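Local coordinates for protein DNA polymerase III subunit beta (Pseudomonas aeruginosa, PDB 4TSZ) that encircles DNA as a ring-shaped sliding clamp, tethering DNA polymerases and other proteins to it and so conferring processivity, at residues Leu127-Gln133 and Gly214-Leu220; Glu204-Leu208 and Glu231-Thr235; Gly158-Asn164 and Arg192-Pro198. Residue numbers count along the deposited sequence, not the author numbering.

In the fold
All three contacts lie in the central domain, which is built from two successive beta-alpha-beta-beta-beta units. Contacts 1 and 3 are topologically equivalent: each pairs the first strand of one unit with the second strand of the other, at the edge of a different sheet. The apolar sides of these two pairs meet, Leu127 touching Val163 and Leu220 touching Val195. Contact 3 is the more buried, yet carries a charged and polar cluster; contact 1 is partly buried, with a more exposed face that bears Asn128 and Ser130. Contact 2, also buried, has no hydrogen bonds between its segments: helix 199-208, which directly follows strand 193-198 of contact 3, rests by apolar packing on the sheet to which contact 1 belongs.

Contact 1 (Leu127-Gln133 and Gly214-Leu220); sequences LNFSIAQ and GEVGIVL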
ATOM      1  N   LEU E 127      39.858   1.794  -7.005  1.00 67.58           N
ATOM      2  CA  LEU E 127      39.577   0.515  -7.633  1.00 67.95           C
ATOM      3  C   LEU E 127      38.386   0.629  -8.574  1.00 70.50           C
ATOM      4  O   LEU E 127      37.411   1.299  -8.256  1.00 68.23           O
ATOM      5  CB  LEU E 127      39.284  -0.538  -6.541  1.00 67.73           C
ATOM      6  CG  LEU E 127      39.320  -1.992  -7.002  1.00 73.52           C
ATOM      7  CD1 LEU E 127      40.705  -2.606  -6.814  1.00 75.75           C
ATOM      8  CD2 LEU E 127      38.259  -2.800  -6.308  1.00 75.12           C
ATOM      9  N   ASN E 128      38.469  -0.028  -9.731  1.00 68.43           N
ATOM     10  CA  ASN E 128      37.373  -0.084 -10.688  1.00 67.56           C
ATOM     11  C   ASN E 128      37.278  -1.430 -11.369  1.00 72.88           C
ATOM     12  O   ASN E 128      38.289  -1.988 -11.803  1.00 74.49           O
ATOM     13  CB  ASN E 128      37.304   1.108 -11.654  1.00 68.79           C
ATOM     14  CG  ASN E 128      38.530   1.441 -12.466  1.00 91.82           C
ATOM     15  OD1 ASN E 128      39.360   0.595 -12.825  1.00 88.91           O
ATOM     16  ND2 ASN E 128      38.594   2.690 -12.879  1.00 81.43           N
ATOM     17  N   PHE E 129      36.065  -1.985 -11.390  1.00 68.21           N
ATOM     18  CA  PHE E 129      35.797  -3.304 -11.953  1.00 67.98           C
ATOM     19  C   PHE E 129      34.387  -3.378 -12.515  1.00 70.10           C
ATOM     20  O   PHE E 129      33.530  -2.571 -12.156  1.00 67.40           O
ATOM     21  CB  PHE E 129      35.990  -4.386 -10.862  1.00 69.41           C
ATOM     22  CG  PHE E 129      35.063  -4.277  -9.667  1.00 67.99           C
ATOM     23  CD1 PHE E 129      35.420  -3.522  -8.552  1.00 70.16           C
ATOM     24  CD2 PHE E 129      33.846  -4.945  -9.647  1.00 68.14           C
ATOM     25  CE1 PHE E 129      34.562  -3.421  -7.448  1.00 69.27           C
ATOM     26  CE2 PHE E 129      32.985  -4.836  -8.548  1.00 69.29           C
ATOM     27  CZ  PHE E 129      33.355  -4.087  -7.450  1.00 66.82           C
ATOM     28  N   SER E 130      34.146  -4.374 -13.372  1.00 68.05           N
ATOM     29  CA  SER E 130      32.836  -4.644 -13.948  1.00 66.93           C
ATOM     30  C   SER E 130      32.283  -5.922 -13.309  1.00 68.64           C
ATOM     31  O   SER E 130      33.049  -6.835 -12.990  1.00 69.59           O
ATOM     32  CB  SER E 130      32.936  -4.792 -15.462  1.00 72.77           C
ATOM     33  OG  SER E 130      31.694  -4.466 -16.063  1.00 82.71           O
ATOM     34  N   ILE E 131      30.970  -5.971 -13.094  1.00 62.74           N
ATOM     35  CA  ILE E 131      30.300  -7.113 -12.469  1.00 62.13           C
ATOM     36  C   ILE E 131      28.864  -7.267 -12.983  1.00 65.44           C
ATOM     37  O   ILE E 131      28.227  -6.278 -13.338  1.00 65.18           O
ATOM     38  CB  ILE E 131      30.386  -7.039 -10.898  1.00 64.32           C
ATOM     39  CG1 ILE E 131      30.039  -8.397 -10.235  1.00 64.77           C
ATOM     40  CG2 ILE E 131      29.594  -5.845 -10.296  1.00 63.30           C
ATOM     41  CD1 ILE E 131      30.069  -8.453  -8.706  1.00 71.19           C
ATOM     42  N   ALA E 132      28.354  -8.509 -13.011  1.00 62.18           N
ATOM     43  CA  ALA E 132      26.970  -8.804 -13.380  1.00 60.86           C
ATOM     44  C   ALA E 132      26.059  -8.101 -12.362  1.00 62.05           C
ATOM     45  O   ALA E 132      26.335  -8.159 -11.158  1.00 60.23           O
ATOM     46  CB  ALA E 132      26.728 -10.303 -13.328  1.00 62.42           C
ATOM     47  N   GLN E 133      25.012  -7.401 -12.852  1.00 57.90           N
ATOM     48  CA  GLN E 133      24.049  -6.676 -12.018  1.00 56.15           C
ATOM     49  C   GLN E 133      23.395  -7.612 -11.002  1.00 59.60           C
ATOM     50  O   GLN E 133      23.228  -7.248  -9.837  1.00 58.03           O
ATOM     51  CB  GLN E 133      22.979  -5.990 -12.884  1.00 56.68           C
ATOM     52  CG  GLN E 133      23.473  -4.728 -13.589  1.00 64.89           C
ATOM     53  CD  GLN E 133      22.386  -4.013 -14.359  1.00 69.65           C
ATOM     54  OE1 GLN E 133      21.265  -3.833 -13.886  1.00 59.90           O
ATOM     55  NE2 GLN E 133      22.709  -3.551 -15.557  1.00 61.64           N
ATOM     56  N   GLY E 214      22.225  -7.917 -17.593  1.00 72.30           N
ATOM     57  CA  GLY E 214      23.131  -6.769 -17.617  1.00 70.00           C
ATOM     58  C   GLY E 214      24.362  -6.762 -16.735  1.00 69.06           C
ATOM     59  O   GLY E 214      24.485  -7.544 -15.784  1.00 67.60           O
ATOM     60  N   GLU E 215      25.274  -5.830 -17.060  1.00 63.06           N
ATOM     61  CA  GLU E 215      26.537  -5.598 -16.378  1.00 61.98           C
ATOM     62  C   GLU E 215      26.540  -4.198 -15.748  1.00 63.24           C
ATOM     63  O   GLU E 215      25.855  -3.291 -16.234  1.00 62.19           O
ATOM     64  CB  GLU E 215      27.684  -5.707 -17.392  1.00 65.18           C
ATOM     65  CG  GLU E 215      28.987  -6.222 -16.805  1.00 76.08           C
ATOM     66  CD  GLU E 215      29.198  -7.726 -16.765  1.00 91.57           C
ATOM     67  OE1 GLU E 215      28.216  -8.486 -16.944  1.00 83.24           O
ATOM     68  OE2 GLU E 215      30.353  -8.146 -16.523  1.00 81.89           O
ATOM     69  N   VAL E 216      27.314  -4.030 -14.672  1.00 57.67           N
ATOM     70  CA  VAL E 216      27.480  -2.749 -13.986  1.00 55.01           C
ATOM     71  C   VAL E 216      28.972  -2.464 -13.744  1.00 57.31           C
ATOM     72  O   VAL E 216      29.708  -3.338 -13.288  1.00 56.70           O
ATOM     73  CB  VAL E 216      26.581  -2.595 -12.716  1.00 56.99           C
ATOM     74  CG1 VAL E 216      26.882  -3.659 -11.657  1.00 56.87           C
ATOM     75  CG2 VAL E 216      26.657  -1.184 -12.125  1.00 55.46           C
ATOM     76  N   GLY E 217      29.395  -1.260 -14.103  1.00 53.29           N
ATOM     77  CA  GLY E 217      30.748  -0.794 -13.865  1.00 53.83           C
ATOM     78  C   GLY E 217      30.797  -0.153 -12.493  1.00 56.11           C
ATOM     79  O   GLY E 217      29.986   0.729 -12.201  1.00 54.07           O
ATOM     80  N   ILE E 218      31.719  -0.612 -11.634  1.00 53.01           N
ATOM     81  CA  ILE E 218      31.867  -0.090 -10.272  1.00 51.76           C
ATOM     82  C   ILE E 218      33.177   0.660 -10.108  1.00 56.73           C
ATOM     83  O   ILE E 218      34.221   0.185 -10.561  1.00 57.48           O
ATOM     84  CB  ILE E 218      31.718  -1.209  -9.189  1.00 54.46           C
ATOM     85  CG1 ILE E 218      30.344  -1.932  -9.262  1.00 53.70           C
ATOM     86  CG2 ILE E 218      32.032  -0.706  -7.757  1.00 53.84           C
ATOM     87  CD1 ILE E 218      29.094  -1.084  -9.000  1.00 56.02           C
ATOM     88  N   VAL E 219      33.119   1.821  -9.432  1.00 51.57           N
ATOM     89  CA  VAL E 219      34.296   2.606  -9.085  1.00 51.61           C
ATOM     90  C   VAL E 219      34.240   2.814  -7.576  1.00 55.62           C
ATOM     91  O   VAL E 219      33.247   3.322  -7.045  1.00 52.72           O
ATOM     92  CB  VAL E 219      34.452   3.960  -9.857  1.00 55.18           C
ATOM     93  CG1 VAL E 219      35.674   4.745  -9.363  1.00 55.31           C
ATOM     94  CG2 VAL E 219      34.530   3.741 -11.369  1.00 55.80           C
ATOM     95  N   LEU E 220      35.306   2.402  -6.894  1.00 55.33           N
ATOM     96  CA  LEU E 220      35.455   2.603  -5.462  1.00 55.60           C
ATOM     97  C   LEU E 220      36.466   3.722  -5.265  1.00 61.69           C
ATOM     98  O   LEU E 220      37.606   3.609  -5.723  1.00 63.50           O
ATOM     99  CB  LEU E 220      35.912   1.318  -4.730  1.00 56.22           C
ATOM    100  CG  LEU E 220      34.991   0.086  -4.780  1.00 60.45           C
ATOM    101  CD1 LEU E 220      35.521  -1.018  -3.883  1.00 61.35           C
ATOM    102  CD2 LEU E 220      33.535   0.429  -4.386  1.00 59.43           C
TER
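Ile218, Gln133 and Phe129 lose the most surface here, and they show the two ways in which these antiparallel strands are held. Phe129 and Ile218 form a hydrogen-bonded pair: Phe129 N donates to Ile218 O at 3.0 Å and Ile218 N to Phe129 O at 2.7 Å. Their side chains emerge on the same side of the sheet, and the p rotamer of Phe129 lays its ring over its partner, with Ile218 CB 3.9 Å from the ring centroid in a CH-pi contact. A flat aromatic suits this place because it can cover the branched isoleucine while Leu220 CD1 lies near the ring edge. Pairs Leu127-Leu220 and Ile131-Val216 continue this apolar side, which packs on Leu136 of helix 133-141 and Leu168 of strand 167-173. Asn128 and Ser130 alternate onto the other, more exposed face, across from Val219 and Gly217.

Gln133 opens that helix and fastens it to the start of the neighbouring strand and the residue just before it. Its backbone N reaches Gly214 O at 3.0 Å, its amide NE2 reaches Glu215 O at 3.2 Å, and OE1 accepts from Glu211 N. Gly214 makes room for the amide, since a beta carbon there would clash with Gln133 NE2. Strand 125-132 sits at the edge of its sheet and leads straight into a helix, the strand-to-helix start of a beta-alpha-beta-beta-beta unit of the DNA clamp fold.

Contact 2 (Glu204-Leu208 and Glu231-Thr235); sequences ELARL and EFTFT
Phe234 lays one face of its ring over Leu205, whose CB stands 4.1 Å from the ring centroid and 18° off the normal, a CH-pi contact; Leu205 CB to Phe234 CZ is 3.9 Å. Residues 204-208 form the last turn of an alpha helix, with phi between -55° and -75° and psi between -26° and -50°, and Leu208 N donates to Glu204 O at 3.1 Å. Residues 232-235 are extended, with phi from -107° to -142° and psi from 119° to 154°. The helix and strand segments run nearly antiparallel, at a signed crossing angle of -163°, with axes 10.3 Å apart at closest approach; Leu205 and Phe234 are in register, their CA atoms 7.4 Å apart.

Such spacing needs large side chains to fill it. Strand alternation turns Phe232 (chi1 80°, chi2 78°) and Phe234 (chi1 165°, chi2 -86°) toward the helix. Leu208, in the m,t rotamer, bridges both rings: Leu208 CB lies 3.5 Å from Phe232 CZ, and Leu208 CD1 3.8 Å from Phe234 CD2. Glu204 offers its aliphatic base, with Glu204 CB 4.3 Å from Phe234 CE2, while its carboxylate turns away to a salt bridge within the helix, Arg207 NH2 to Glu204 OE1 at 3.1 Å. Charge is thereby kept off the apolar seam.

Leu54 of strand 52-59, in the N-terminal domain, touches Leu208 and both phenylalanines. The contact is therefore helix-on-sheet packing where the sheet runs continuously from one domain into the next, a feature characteristic of the ring-shaped sliding clamps.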
ATOM      1  N   GLU E 204      18.705   1.890  -2.627  1.00 44.12           N
ATOM      2  CA  GLU E 204      18.367   2.527  -3.896  1.00 44.92           C
ATOM      3  C   GLU E 204      19.087   1.795  -5.025  1.00 49.65           C
ATOM      4  O   GLU E 204      18.434   1.412  -5.995  1.00 49.58           O
ATOM      5  CB  GLU E 204      18.755   4.022  -3.890  1.00 46.42           C
ATOM      6  CG  GLU E 204      18.317   4.795  -5.132  1.00 57.02           C
ATOM      7  CD  GLU E 204      16.840   4.707  -5.477  1.00 78.93           C
ATOM      8  OE1 GLU E 204      16.001   4.960  -4.582  1.00 81.19           O
ATOM      9  OE2 GLU E 204      16.522   4.354  -6.636  1.00 70.93           O
ATOM     10  N   LEU E 205      20.422   1.576  -4.871  1.00 46.21           N
ATOM     11  CA  LEU E 205      21.250   0.873  -5.845  1.00 46.45           C
ATOM     12  C   LEU E 205      20.691  -0.523  -6.178  1.00 50.02           C
ATOM     13  O   LEU E 205      20.574  -0.851  -7.363  1.00 50.29           O
ATOM     14  CB  LEU E 205      22.719   0.790  -5.381  1.00 46.98           C
ATOM     15  CG  LEU E 205      23.695   0.041  -6.305  1.00 52.60           C
ATOM     16  CD1 LEU E 205      23.728   0.645  -7.717  1.00 52.67           C
ATOM     17  CD2 LEU E 205      25.090  -0.020  -5.698  1.00 56.02           C
ATOM     18  N   ALA E 206      20.333  -1.328  -5.149  1.00 46.04           N
ATOM     19  CA  ALA E 206      19.772  -2.677  -5.342  1.00 46.77           C
ATOM     20  C   ALA E 206      18.502  -2.643  -6.197  1.00 52.29           C
ATOM     21  O   ALA E 206      18.351  -3.483  -7.087  1.00 52.71           O
ATOM     22  CB  ALA E 206      19.485  -3.343  -4.005  1.00 46.84           C
ATOM     23  N   ARG E 207      17.626  -1.645  -5.962  1.00 48.58           N
ATOM     24  CA  ARG E 207      16.386  -1.465  -6.717  1.00 49.36           C
ATOM     25  C   ARG E 207      16.643  -1.077  -8.173  1.00 55.90           C
ATOM     26  O   ARG E 207      15.853  -1.444  -9.045  1.00 56.95           O
ATOM     27  CB  ARG E 207      15.456  -0.452  -6.041  1.00 47.13           C
ATOM     28  CG  ARG E 207      14.804  -0.972  -4.764  1.00 54.31           C
ATOM     29  CD  ARG E 207      13.738  -0.010  -4.241  1.00 55.34           C
ATOM     30  NE  ARG E 207      14.275   1.310  -3.896  1.00 52.36           N
ATOM     31  CZ  ARG E 207      14.662   1.667  -2.674  1.00 63.67           C
ATOM     32  NH1 ARG E 207      14.587   0.805  -1.666  1.00 45.51           N
ATOM     33  NH2 ARG E 207      15.127   2.890  -2.450  1.00 51.15           N
ATOM     34  N   LEU E 208      17.746  -0.361  -8.432  1.00 53.32           N
ATOM     35  CA  LEU E 208      18.152   0.054  -9.776  1.00 54.33           C
ATOM     36  C   LEU E 208      18.737  -1.093 -10.604  1.00 60.01           C
ATOM     37  O   LEU E 208      18.665  -1.034 -11.830  1.00 61.13           O
ATOM     38  CB  LEU E 208      19.151   1.223  -9.707  1.00 54.26           C
ATOM     39  CG  LEU E 208      18.625   2.566  -9.183  1.00 58.74           C
ATOM     40  CD1 LEU E 208      19.785   3.509  -8.861  1.00 59.10           C
ATOM     41  CD2 LEU E 208      17.658   3.230 -10.174  1.00 61.78           C
ATOM     42  N   GLU E 231      22.709   3.370 -19.210  1.00 74.44           N
ATOM     43  CA  GLU E 231      21.442   4.101 -19.164  1.00 72.95           C
ATOM     44  C   GLU E 231      21.427   5.038 -17.939  1.00 72.35           C
ATOM     45  O   GLU E 231      20.795   6.098 -17.985  1.00 71.54           O
ATOM     46  CB  GLU E 231      20.222   3.155 -19.190  1.00 74.46           C
ATOM     47  CG  GLU E 231      20.234   2.043 -18.149  1.00 87.45           C
ATOM     48  CD  GLU E 231      19.117   1.023 -18.269  1.00108.72           C
ATOM     49  OE1 GLU E 231      18.524   0.670 -17.223  1.00112.20           O
ATOM     50  OE2 GLU E 231      18.855   0.552 -19.399  1.00 99.79           O
ATOM     51  N   PHE E 232      22.163   4.649 -16.862  1.00 65.10           N
ATOM     52  CA  PHE E 232      22.289   5.429 -15.634  1.00 61.68           C
ATOM     53  C   PHE E 232      23.675   5.414 -14.981  1.00 61.79           C
ATOM     54  O   PHE E 232      24.434   4.455 -15.121  1.00 61.87           O
ATOM     55  CB  PHE E 232      21.179   5.086 -14.604  1.00 61.88           C
ATOM     56  CG  PHE E 232      21.364   3.833 -13.755  1.00 63.37           C
ATOM     57  CD1 PHE E 232      22.217   3.835 -12.655  1.00 65.50           C
ATOM     58  CD2 PHE E 232      20.628   2.675 -14.013  1.00 66.13           C
ATOM     59  CE1 PHE E 232      22.381   2.686 -11.867  1.00 66.47           C
ATOM     60  CE2 PHE E 232      20.794   1.518 -13.224  1.00 68.56           C
ATOM     61  CZ  PHE E 232      21.673   1.532 -12.159  1.00 66.24           C
ATOM     62  N   THR E 233      23.972   6.485 -14.230  1.00 54.72           N
ATOM     63  CA  THR E 233      25.161   6.631 -13.400  1.00 53.61           C
ATOM     64  C   THR E 233      24.662   6.936 -11.991  1.00 53.59           C
ATOM     65  O   THR E 233      23.962   7.934 -11.767  1.00 51.30           O
ATOM     66  CB  THR E 233      26.157   7.685 -13.923  1.00 60.00           C
ATOM     67  OG1 THR E 233      26.585   7.320 -15.230  1.00 64.58           O
ATOM     68  CG2 THR E 233      27.378   7.828 -13.018  1.00 54.94           C
ATOM     69  N   PHE E 234      24.994   6.049 -11.059  1.00 48.10           N
ATOM     70  CA  PHE E 234      24.634   6.186  -9.659  1.00 46.54           C
ATOM     71  C   PHE E 234      25.888   6.559  -8.892  1.00 49.18           C
ATOM     72  O   PHE E 234      26.907   5.890  -9.030  1.00 49.53           O
ATOM     73  CB  PHE E 234      24.018   4.871  -9.123  1.00 48.19           C
ATOM     74  CG  PHE E 234      23.921   4.748  -7.616  1.00 48.59           C
ATOM     75  CD1 PHE E 234      24.998   4.279  -6.867  1.00 51.57           C
ATOM     76  CD2 PHE E 234      22.745   5.056  -6.953  1.00 50.02           C
ATOM     77  CE1 PHE E 234      24.912   4.167  -5.479  1.00 52.02           C
ATOM     78  CE2 PHE E 234      22.652   4.928  -5.565  1.00 52.41           C
ATOM     79  CZ  PHE E 234      23.738   4.484  -4.836  1.00 50.80           C
ATOM     80  N   THR E 235      25.810   7.617  -8.085  1.00 44.45           N
ATOM     81  CA  THR E 235      26.918   8.030  -7.230  1.00 44.98           C
ATOM     82  C   THR E 235      26.408   8.212  -5.814  1.00 46.98           C
ATOM     83  O   THR E 235      25.380   8.850  -5.603  1.00 45.93           O
ATOM     84  CB  THR E 235      27.655   9.281  -7.755  1.00 51.39           C
ATOM     85  OG1 THR E 235      27.885   9.159  -9.158  1.00 54.59           O
ATOM     86  CG2 THR E 235      28.985   9.501  -7.058  1.00 49.01           C
TER

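Contact 3 (Gly158-Asn164 and Arg192-Pro198); sequences GMLLEVN and RHQVIVP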
ATOM      1  N   GLY E 158      24.459   1.267   7.374  1.00 37.25           N
ATOM      2  CA  GLY E 158      24.851   1.016   6.002  1.00 36.76           C
ATOM      3  C   GLY E 158      25.448  -0.354   5.818  1.00 40.57           C
ATOM      4  O   GLY E 158      25.390  -1.202   6.721  1.00 40.31           O
ATOM      5  N   MET E 159      26.023  -0.570   4.631  1.00 36.49           N
ATOM      6  CA  MET E 159      26.581  -1.853   4.240  1.00 36.11           C
ATOM      7  C   MET E 159      28.035  -1.778   3.880  1.00 40.74           C
ATOM      8  O   MET E 159      28.445  -0.924   3.090  1.00 39.04           O
ATOM      9  CB  MET E 159      25.773  -2.414   3.055  1.00 37.47           C
ATOM     10  CG  MET E 159      26.155  -3.838   2.639  1.00 40.92           C
ATOM     11  SD  MET E 159      25.116  -4.420   1.294  1.00 43.56           S
ATOM     12  CE  MET E 159      23.538  -4.509   2.121  1.00 38.09           C
ATOM     13  N   LEU E 160      28.812  -2.715   4.432  1.00 40.92           N
ATOM     14  CA  LEU E 160      30.214  -2.863   4.081  1.00 42.73           C
ATOM     15  C   LEU E 160      30.272  -3.610   2.745  1.00 49.97           C
ATOM     16  O   LEU E 160      29.571  -4.609   2.563  1.00 50.96           O
ATOM     17  CB  LEU E 160      31.006  -3.647   5.156  1.00 43.71           C
ATOM     18  CG  LEU E 160      32.471  -4.008   4.792  1.00 49.47           C
ATOM     19  CD1 LEU E 160      33.372  -2.785   4.832  1.00 50.65           C
ATOM     20  CD2 LEU E 160      33.019  -5.093   5.684  1.00 50.48           C
ATOM     21  N   LEU E 161      31.049  -3.080   1.803  1.00 48.22           N
ATOM     22  CA  LEU E 161      31.365  -3.711   0.524  1.00 48.72           C
ATOM     23  C   LEU E 161      32.874  -3.854   0.564  1.00 55.35           C
ATOM     24  O   LEU E 161      33.587  -2.866   0.757  1.00 55.92           O
ATOM     25  CB  LEU E 161      30.885  -2.923  -0.711  1.00 47.74           C
ATOM     26  CG  LEU E 161      29.381  -2.815  -0.941  1.00 49.74           C
ATOM     27  CD1 LEU E 161      29.083  -2.038  -2.201  1.00 49.32           C
ATOM     28  CD2 LEU E 161      28.710  -4.190  -1.006  1.00 51.58           C
ATOM     29  N   GLU E 162      33.348  -5.099   0.515  1.00 53.15           N
ATOM     30  CA  GLU E 162      34.757  -5.414   0.657  1.00 54.16           C
ATOM     31  C   GLU E 162      35.305  -6.241  -0.502  1.00 60.08           C
ATOM     32  O   GLU E 162      34.696  -7.236  -0.895  1.00 58.66           O
ATOM     33  CB  GLU E 162      34.964  -6.133   2.003  1.00 55.53           C
ATOM     34  CG  GLU E 162      36.379  -6.555   2.332  1.00 65.50           C
ATOM     35  CD  GLU E 162      36.422  -7.554   3.470  1.00 83.94           C
ATOM     36  OE1 GLU E 162      36.411  -7.120   4.644  1.00 75.81           O
ATOM     37  OE2 GLU E 162      36.398  -8.773   3.189  1.00 81.97           O
ATOM     38  N   VAL E 163      36.457  -5.817  -1.051  1.00 59.44           N
ATOM     39  CA  VAL E 163      37.160  -6.564  -2.092  1.00 61.40           C
ATOM     40  C   VAL E 163      38.415  -7.138  -1.444  1.00 68.05           C
ATOM     41  O   VAL E 163      39.181  -6.395  -0.827  1.00 68.72           O
ATOM     42  CB  VAL E 163      37.412  -5.841  -3.450  1.00 66.12           C
ATOM     43  CG1 VAL E 163      36.152  -5.162  -3.970  1.00 64.10           C
ATOM     44  CG2 VAL E 163      38.562  -4.849  -3.372  1.00 67.08           C
ATOM     45  N   ASN E 164      38.572  -8.466  -1.494  1.00 66.06           N
ATOM     46  CA  ASN E 164      39.704  -9.149  -0.871  1.00 68.29           C
ATOM     47  C   ASN E 164      40.025 -10.427  -1.632  1.00 75.14           C
ATOM     48  O   ASN E 164      39.154 -11.287  -1.784  1.00 72.89           O
ATOM     49  CB  ASN E 164      39.409  -9.432   0.615  1.00 69.21           C
ATOM     50  CG  ASN E 164      40.609  -9.847   1.428  1.00 99.39           C
ATOM     51  OD1 ASN E 164      41.720  -9.310   1.294  1.00 92.89           O
ATOM     52  ND2 ASN E 164      40.399 -10.802   2.316  1.00 94.73           N
ATOM     53  N   ARG E 192      43.316  -5.557   0.593  1.00 97.00           N
ATOM     54  CA  ARG E 192      41.920  -5.597   1.023  1.00 93.79           C
ATOM     55  C   ARG E 192      41.378  -4.162   0.981  1.00 92.86           C
ATOM     56  O   ARG E 192      41.985  -3.250   1.554  1.00 93.40           O
ATOM     57  CB  ARG E 192      41.769  -6.198   2.442  1.00 95.13           C
ATOM     58  CG  ARG E 192      40.304  -6.470   2.840  1.00104.46           C
ATOM     59  CD  ARG E 192      40.167  -7.253   4.132  1.00115.79           C
ATOM     60  NE  ARG E 192      40.284  -6.396   5.315  1.00126.64           N
ATOM     61  CZ  ARG E 192      39.716  -6.648   6.494  1.00142.03           C
ATOM     62  NH1 ARG E 192      38.963  -7.732   6.660  1.00131.22           N
ATOM     63  NH2 ARG E 192      39.885  -5.815   7.511  1.00128.28           N
ATOM     64  N   HIS E 193      40.271  -3.958   0.251  1.00 84.08           N
ATOM     65  CA  HIS E 193      39.638  -2.649   0.136  1.00 80.27           C
ATOM     66  C   HIS E 193      38.209  -2.687   0.682  1.00 73.79           C
ATOM     67  O   HIS E 193      37.433  -3.567   0.315  1.00 72.06           O
ATOM     68  CB  HIS E 193      39.699  -2.121  -1.307  1.00 81.82           C
ATOM     69  CG  HIS E 193      39.578  -0.634  -1.388  1.00 85.30           C
ATOM     70  ND1 HIS E 193      38.342  -0.007  -1.354  1.00 85.48           N
ATOM     71  CD2 HIS E 193      40.543   0.311  -1.471  1.00 88.50           C
ATOM     72  CE1 HIS E 193      38.595   1.290  -1.422  1.00 84.86           C
ATOM     73  NE2 HIS E 193      39.903   1.532  -1.497  1.00 86.98           N
ATOM     74  N   GLN E 194      37.885  -1.750   1.586  1.00 64.01           N
ATOM     75  CA  GLN E 194      36.577  -1.650   2.234  1.00 59.74           C
ATOM     76  C   GLN E 194      35.933  -0.285   2.025  1.00 58.66           C
ATOM     77  O   GLN E 194      36.609   0.744   2.084  1.00 56.56           O
ATOM     78  CB  GLN E 194      36.711  -1.878   3.745  1.00 60.76           C
ATOM     79  CG  GLN E 194      37.131  -3.274   4.171  1.00 68.34           C
ATOM     80  CD  GLN E 194      36.985  -3.475   5.667  1.00 84.44           C
ATOM     81  OE1 GLN E 194      37.038  -2.531   6.481  1.00 79.62           O
ATOM     82  NE2 GLN E 194      36.787  -4.721   6.073  1.00 75.22           N
ATOM     83  N   VAL E 195      34.611  -0.282   1.808  1.00 52.89           N
ATOM     84  CA  VAL E 195      33.773   0.920   1.699  1.00 50.87           C
ATOM     85  C   VAL E 195      32.477   0.682   2.489  1.00 50.56           C
ATOM     86  O   VAL E 195      31.972  -0.442   2.501  1.00 47.91           O
ATOM     87  CB  VAL E 195      33.491   1.440   0.240  1.00 54.60           C
ATOM     88  CG1 VAL E 195      34.777   1.786  -0.517  1.00 56.59           C
ATOM     89  CG2 VAL E 195      32.616   0.488  -0.570  1.00 53.63           C
ATOM     90  N   ILE E 196      31.950   1.720   3.157  1.00 46.30           N
ATOM     91  CA  ILE E 196      30.661   1.602   3.836  1.00 44.39           C
ATOM     92  C   ILE E 196      29.680   2.464   3.059  1.00 47.38           C
ATOM     93  O   ILE E 196      29.830   3.683   3.017  1.00 47.60           O
ATOM     94  CB  ILE E 196      30.643   1.917   5.360  1.00 47.31           C
ATOM     95  CG1 ILE E 196      31.784   1.212   6.135  1.00 48.28           C
ATOM     96  CG2 ILE E 196      29.240   1.586   5.957  1.00 46.05           C
ATOM     97  CD1 ILE E 196      32.083   1.835   7.530  1.00 51.24           C
ATOM     98  N   VAL E 197      28.701   1.826   2.418  1.00 43.49           N
ATOM     99  CA  VAL E 197      27.675   2.522   1.651  1.00 42.08           C
ATOM    100  C   VAL E 197      26.486   2.826   2.586  1.00 47.41           C
ATOM    101  O   VAL E 197      25.965   1.884   3.197  1.00 47.31           O
ATOM    102  CB  VAL E 197      27.252   1.746   0.384  1.00 44.16           C
ATOM    103  CG1 VAL E 197      26.299   2.574  -0.481  1.00 42.64           C
ATOM    104  CG2 VAL E 197      28.475   1.321  -0.429  1.00 45.23           C
ATOM    105  N   PRO E 198      26.046   4.115   2.702  1.00 43.03           N
ATOM    106  CA  PRO E 198      24.880   4.431   3.567  1.00 41.89           C
ATOM    107  C   PRO E 198      23.651   3.613   3.204  1.00 44.59           C
ATOM    108  O   PRO E 198      23.460   3.284   2.027  1.00 43.86           O
ATOM    109  CB  PRO E 198      24.647   5.936   3.336  1.00 43.19           C
ATOM    110  CG  PRO E 198      25.971   6.458   2.817  1.00 48.21           C
ATOM    111  CD  PRO E 198      26.573   5.327   2.034  1.00 44.14           C
TER
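Gly158 presses against its neighbour, its CA 3.1 Å from Val197 O; a beta carbon would collide with that oxygen. Met159 exchanges backbone hydrogen bonds with Val197, both 2.8 Å from N to O. Leu160 turns to the other side, its CD1 reaching Gln194 CB at 3.6 Å, and packs on Phe243 and Tyr246. Leu161 pairs with Val195, and Leu161 CD1 meets Val197 CG2 at 3.8 Å; Met159, Leu161 and Val197 pack on Ile202 of helix 199-208, the helix-on-sheet packing of the DNA clamp fold, in which edge strand 193-198 leads into that helix. Buried Glu162 is tolerated because polar groups surround its OE1, which accepts from Gln194 NE2 at 2.8 Å and the Tyr246 hydroxyl and lies 3.3 Å from NH1 of poorly ordered Arg192, a salt bridge by charge alone, no N-H pointing at it. Beta-branched Val163, suited to an extended strand, returns to the apolar side, Val163 CG2 lying 3.6 Å from His193 CB. Asn164 OD1 rests 3.3 Å from Arg192 CB.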